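Beta-agarase (Persicobacter, PDB 6AII) probably hydrolyses the beta-1,4-glycosidic bonds of agarose as a GH16 family beta-agarase, yielding neoagarobiose. Local coordinates at residues A167-H172 with D290-A295. Sequence-based numbering, arbitrary orientation.
Sequences AWFAKH and DWNALA
Phe169 CE1 meets the edge of the Trp291 indole and illustrates how two short helices, well separated along the chain, can touch through little more than one pair of aromatic side chains. The backbones stay far apart, with CA of Phe169 9.8 Å from CA of Asn292, so the side chains must bridge the distance. From CB, which points toward the helix 290-294, the Phe169 chain places CG anti to its carbonyl carbon (chi1 -61°), and the ring swings outward. Phe169 CD1 comes within 4.1 Å of Trp291 CZ3. The next atom, Phe169 CE1, makes the closest approach, 3.4 Å from Trp291 CZ3, and also lies near Trp291 CH2; Phe169 CZ then falls back to 4.1 Å from Trp291 CZ3. Phe169 CE1 lies near the indole plane, while the two ring planes are inclined at 54° in an oblique pairing. One face of the phenyl ring carries Trp168 CE3; over the opposite face sits Asn292 OD1, 4.3 Å from Phe169 CE1. That oxygen is hydrogen-bonded to Arg297 NE, and both aromatic side chains also touch Arg297. The Asn292 amide ND2 lies 3.3 Å above the indole of Trp291, toward its rim. With an alanine at Phe169, the CZ3 edge of Trp291 is likely to lose its apolar partner, and a gap to open between Trp168 and Asn292. Both helices lie in connections between strands of the beta-sandwich expected of GH16: Trp291 meets Tyr152, just past strand 144-151, Trp168 meets Trp203 of strand 203-204, and helix 290-294, following strand 280-287, rests through Ala293 and Leu294 on strand 97-110.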
ATOM      1  N   ALA A 167      -4.614 -16.022  -9.677  1.00 22.23           N
ATOM      2  CA  ALA A 167      -5.575 -16.316  -8.587  1.00 23.84           C
ATOM      3  C   ALA A 167      -4.962 -16.272  -7.205  1.00 23.83           C
ATOM      4  O   ALA A 167      -5.564 -15.614  -6.304  1.00 23.98           O
ATOM      5  CB  ALA A 167      -6.209 -17.662  -8.830  1.00 28.32           C
ATOM      6  N   TRP A 168      -3.799 -16.887  -6.929  1.00 25.75           N
ATOM      7  CA  TRP A 168      -3.248 -16.841  -5.558  1.00 28.16           C
ATOM      8  C   TRP A 168      -2.993 -15.412  -5.143  1.00 28.11           C
ATOM      9  O   TRP A 168      -3.229 -14.947  -4.006  1.00 26.95           O
ATOM     10  CB  TRP A 168      -1.958 -17.729  -5.404  1.00 30.36           C
ATOM     11  CG  TRP A 168      -1.357 -17.717  -4.010  1.00 27.30           C
ATOM     12  CD1 TRP A 168      -1.532 -18.717  -3.096  1.00 30.57           C
ATOM     13  CD2 TRP A 168      -0.544 -16.731  -3.350  1.00 29.30           C
ATOM     14  NE1 TRP A 168      -0.892 -18.403  -1.936  1.00 30.44           N
ATOM     15  CE2 TRP A 168      -0.272 -17.207  -2.039  1.00 31.53           C
ATOM     16  CE3 TRP A 168       0.002 -15.489  -3.674  1.00 34.54           C
ATOM     17  CZ2 TRP A 168       0.489 -16.509  -1.111  1.00 31.43           C
ATOM     18  CZ3 TRP A 168       0.745 -14.785  -2.764  1.00 36.10           C
ATOM     19  CH2 TRP A 168       0.972 -15.275  -1.465  1.00 37.96           C
ATOM     20  N   PHE A 169      -2.394 -14.610  -6.034  1.00 21.65           N
ATOM     21  CA  PHE A 169      -1.990 -13.324  -5.735  1.00 23.55           C
ATOM     22  C   PHE A 169      -3.227 -12.451  -5.532  1.00 28.92           C
ATOM     23  O   PHE A 169      -3.238 -11.705  -4.585  1.00 32.11           O
ATOM     24  CB  PHE A 169      -1.055 -12.755  -6.796  1.00 22.97           C
ATOM     25  CG  PHE A 169       0.203 -13.590  -6.894  1.00 22.30           C
ATOM     26  CD1 PHE A 169       1.266 -13.355  -6.048  1.00 32.48           C
ATOM     27  CD2 PHE A 169       0.259 -14.627  -7.791  1.00 23.99           C
ATOM     28  CE1 PHE A 169       2.392 -14.166  -6.121  1.00 32.72           C
ATOM     29  CE2 PHE A 169       1.368 -15.455  -7.817  1.00 28.75           C
ATOM     30  CZ  PHE A 169       2.406 -15.216  -6.984  1.00 27.19           C
ATOM     31  N   ALA A 170      -4.250 -12.602  -6.363  1.00 20.52           N
ATOM     32  CA  ALA A 170      -5.345 -11.626  -6.349  1.00 19.01           C
ATOM     33  C   ALA A 170      -6.125 -11.754  -5.042  1.00 19.87           C
ATOM     34  O   ALA A 170      -6.793 -10.794  -4.657  1.00 16.58           O
ATOM     35  CB  ALA A 170      -6.268 -11.857  -7.545  1.00 17.98           C
ATOM     36  N   LYS A 171      -6.138 -12.891  -4.389  1.00 17.99           N
ATOM     37  CA  LYS A 171      -7.028 -13.025  -3.268  1.00 18.23           C
ATOM     38  C   LYS A 171      -6.467 -12.396  -1.984  1.00 17.68           C
ATOM     39  O   LYS A 171      -7.194 -12.232  -1.004  1.00 17.78           O
ATOM     40  CB  LYS A 171      -7.392 -14.479  -3.034  1.00 19.51           C
ATOM     41  CG  LYS A 171      -6.298 -15.329  -2.431  1.00 20.90           C
ATOM     42  CD  LYS A 171      -6.721 -16.809  -2.436  1.00 25.16           C
ATOM     43  CE  LYS A 171      -5.671 -17.715  -1.854  1.00 29.36           C
ATOM     44  NZ  LYS A 171      -6.239 -19.103  -1.839  1.00 35.12           N
ATOM     45  N   HIS A 172      -5.185 -12.069  -1.986  1.00 18.50           N
ATOM     46  CA  HIS A 172      -4.502 -11.646  -0.782  1.00 20.42           C
ATOM     47  C   HIS A 172      -4.384 -10.117  -0.684  1.00 27.53           C
ATOM     48  O   HIS A 172      -4.537  -9.328  -1.646  1.00 28.30           O
ATOM     49  CB  HIS A 172      -3.110 -12.218  -0.714  1.00 22.68           C
ATOM     50  CG  HIS A 172      -3.018 -13.658  -0.535  1.00 19.22           C
ATOM     51  ND1 HIS A 172      -2.962 -14.504  -1.615  1.00 24.42           N
ATOM     52  CD2 HIS A 172      -3.040 -14.439   0.532  1.00 20.40           C
ATOM     53  CE1 HIS A 172      -2.942 -15.708  -1.181  1.00 22.76           C
ATOM     54  NE2 HIS A 172      -2.957 -15.723   0.133  1.00 24.73           N
ATOM     55  N   ASP A 290       9.410  -7.147 -11.290  1.00 22.38           N
ATOM     56  CA  ASP A 290      10.167  -8.075 -12.118  1.00 23.89           C
ATOM     57  C   ASP A 290       9.658  -9.517 -12.017  1.00 24.02           C
ATOM     58  O   ASP A 290       9.378 -10.099 -13.045  1.00 25.30           O
ATOM     59  CB  ASP A 290      11.662  -8.069 -11.719  1.00 26.76           C
ATOM     60  CG  ASP A 290      12.076  -8.305 -10.268  1.00 30.38           C
ATOM     61  OD1 ASP A 290      11.254  -8.516  -9.365  1.00 31.04           O
ATOM     62  OD2 ASP A 290      13.235  -8.075  -9.993  1.00 35.71           O
ATOM     63  N   TRP A 291       9.464  -9.980 -10.775  1.00 26.16           N
ATOM     64  CA  TRP A 291       9.098 -11.431 -10.490  1.00 29.01           C
ATOM     65  C   TRP A 291       7.714 -11.735 -11.118  1.00 25.63           C
ATOM     66  O   TRP A 291       7.541 -12.702 -11.880  1.00 32.17           O
ATOM     67  CB  TRP A 291       9.159 -11.737  -8.969  1.00 28.08           C
ATOM     68  CG  TRP A 291       8.414 -10.843  -8.003  1.00 32.12           C
ATOM     69  CD1 TRP A 291       8.832  -9.636  -7.488  1.00 37.51           C
ATOM     70  CD2 TRP A 291       7.183 -11.131  -7.319  1.00 32.97           C
ATOM     71  NE1 TRP A 291       7.922  -9.131  -6.591  1.00 38.15           N
ATOM     72  CE2 TRP A 291       6.892 -10.030  -6.468  1.00 36.75           C
ATOM     73  CE3 TRP A 291       6.273 -12.199  -7.353  1.00 36.35           C
ATOM     74  CZ2 TRP A 291       5.731  -9.977  -5.681  1.00 34.05           C
ATOM     75  CZ3 TRP A 291       5.117 -12.125  -6.592  1.00 36.94           C
ATOM     76  CH2 TRP A 291       4.862 -11.039  -5.749  1.00 31.40           C
ATOM     77  N   ASN A 292       6.814 -10.797 -10.968  1.00 24.66           N
ATOM     78  CA  ASN A 292       5.510 -10.999 -11.524  1.00 22.87           C
ATOM     79  C   ASN A 292       5.555 -10.931 -13.065  1.00 19.60           C
ATOM     80  O   ASN A 292       4.951 -11.726 -13.758  1.00 21.58           O
ATOM     81  CB  ASN A 292       4.481 -10.032 -10.943  1.00 24.66           C
ATOM     82  CG  ASN A 292       3.993 -10.427  -9.562  1.00 28.01           C
ATOM     83  OD1 ASN A 292       3.549 -11.561  -9.349  1.00 28.17           O
ATOM     84  ND2 ASN A 292       4.004  -9.475  -8.635  1.00 27.01           N
ATOM     85  N   ALA A 293       6.200  -9.894 -13.595  1.00 21.49           N
ATOM     86  CA  ALA A 293       6.188  -9.694 -15.031  1.00 21.25           C
ATOM     87  C   ALA A 293       6.867 -10.861 -15.758  1.00 19.00           C
ATOM     88  O   ALA A 293       6.281 -11.310 -16.774  1.00 22.44           O
ATOM     89  CB  ALA A 293       6.851  -8.411 -15.381  1.00 22.71           C
ATOM     90  N   LEU A 294       7.951 -11.364 -15.149  1.00 21.86           N
ATOM     91  CA  LEU A 294       8.679 -12.466 -15.845  1.00 25.75           C
ATOM     92  C   LEU A 294       7.851 -13.760 -15.834  1.00 27.92           C
ATOM     93  O   LEU A 294       7.983 -14.623 -16.740  1.00 26.92           O
ATOM     94  CB  LEU A 294      10.038 -12.644 -15.177  1.00 23.73           C
ATOM     95  CG  LEU A 294      11.075 -11.529 -15.422  1.00 28.65           C
ATOM     96  CD1 LEU A 294      12.268 -11.648 -14.500  1.00 33.15           C
ATOM     97  CD2 LEU A 294      11.458 -11.504 -16.879  1.00 29.95           C
ATOM     98  N   ALA A 295       6.939 -13.856 -14.884  1.00 23.22           N
ATOM     99  CA  ALA A 295       6.025 -15.010 -14.766  1.00 23.44           C
ATOM    100  C   ALA A 295       4.828 -14.893 -15.709  1.00 24.67           C
ATOM    101  O   ALA A 295       4.046 -15.872 -15.809  1.00 24.49           O
ATOM    102  CB  ALA A 295       5.611 -15.162 -13.291  1.00 23.67           C
TER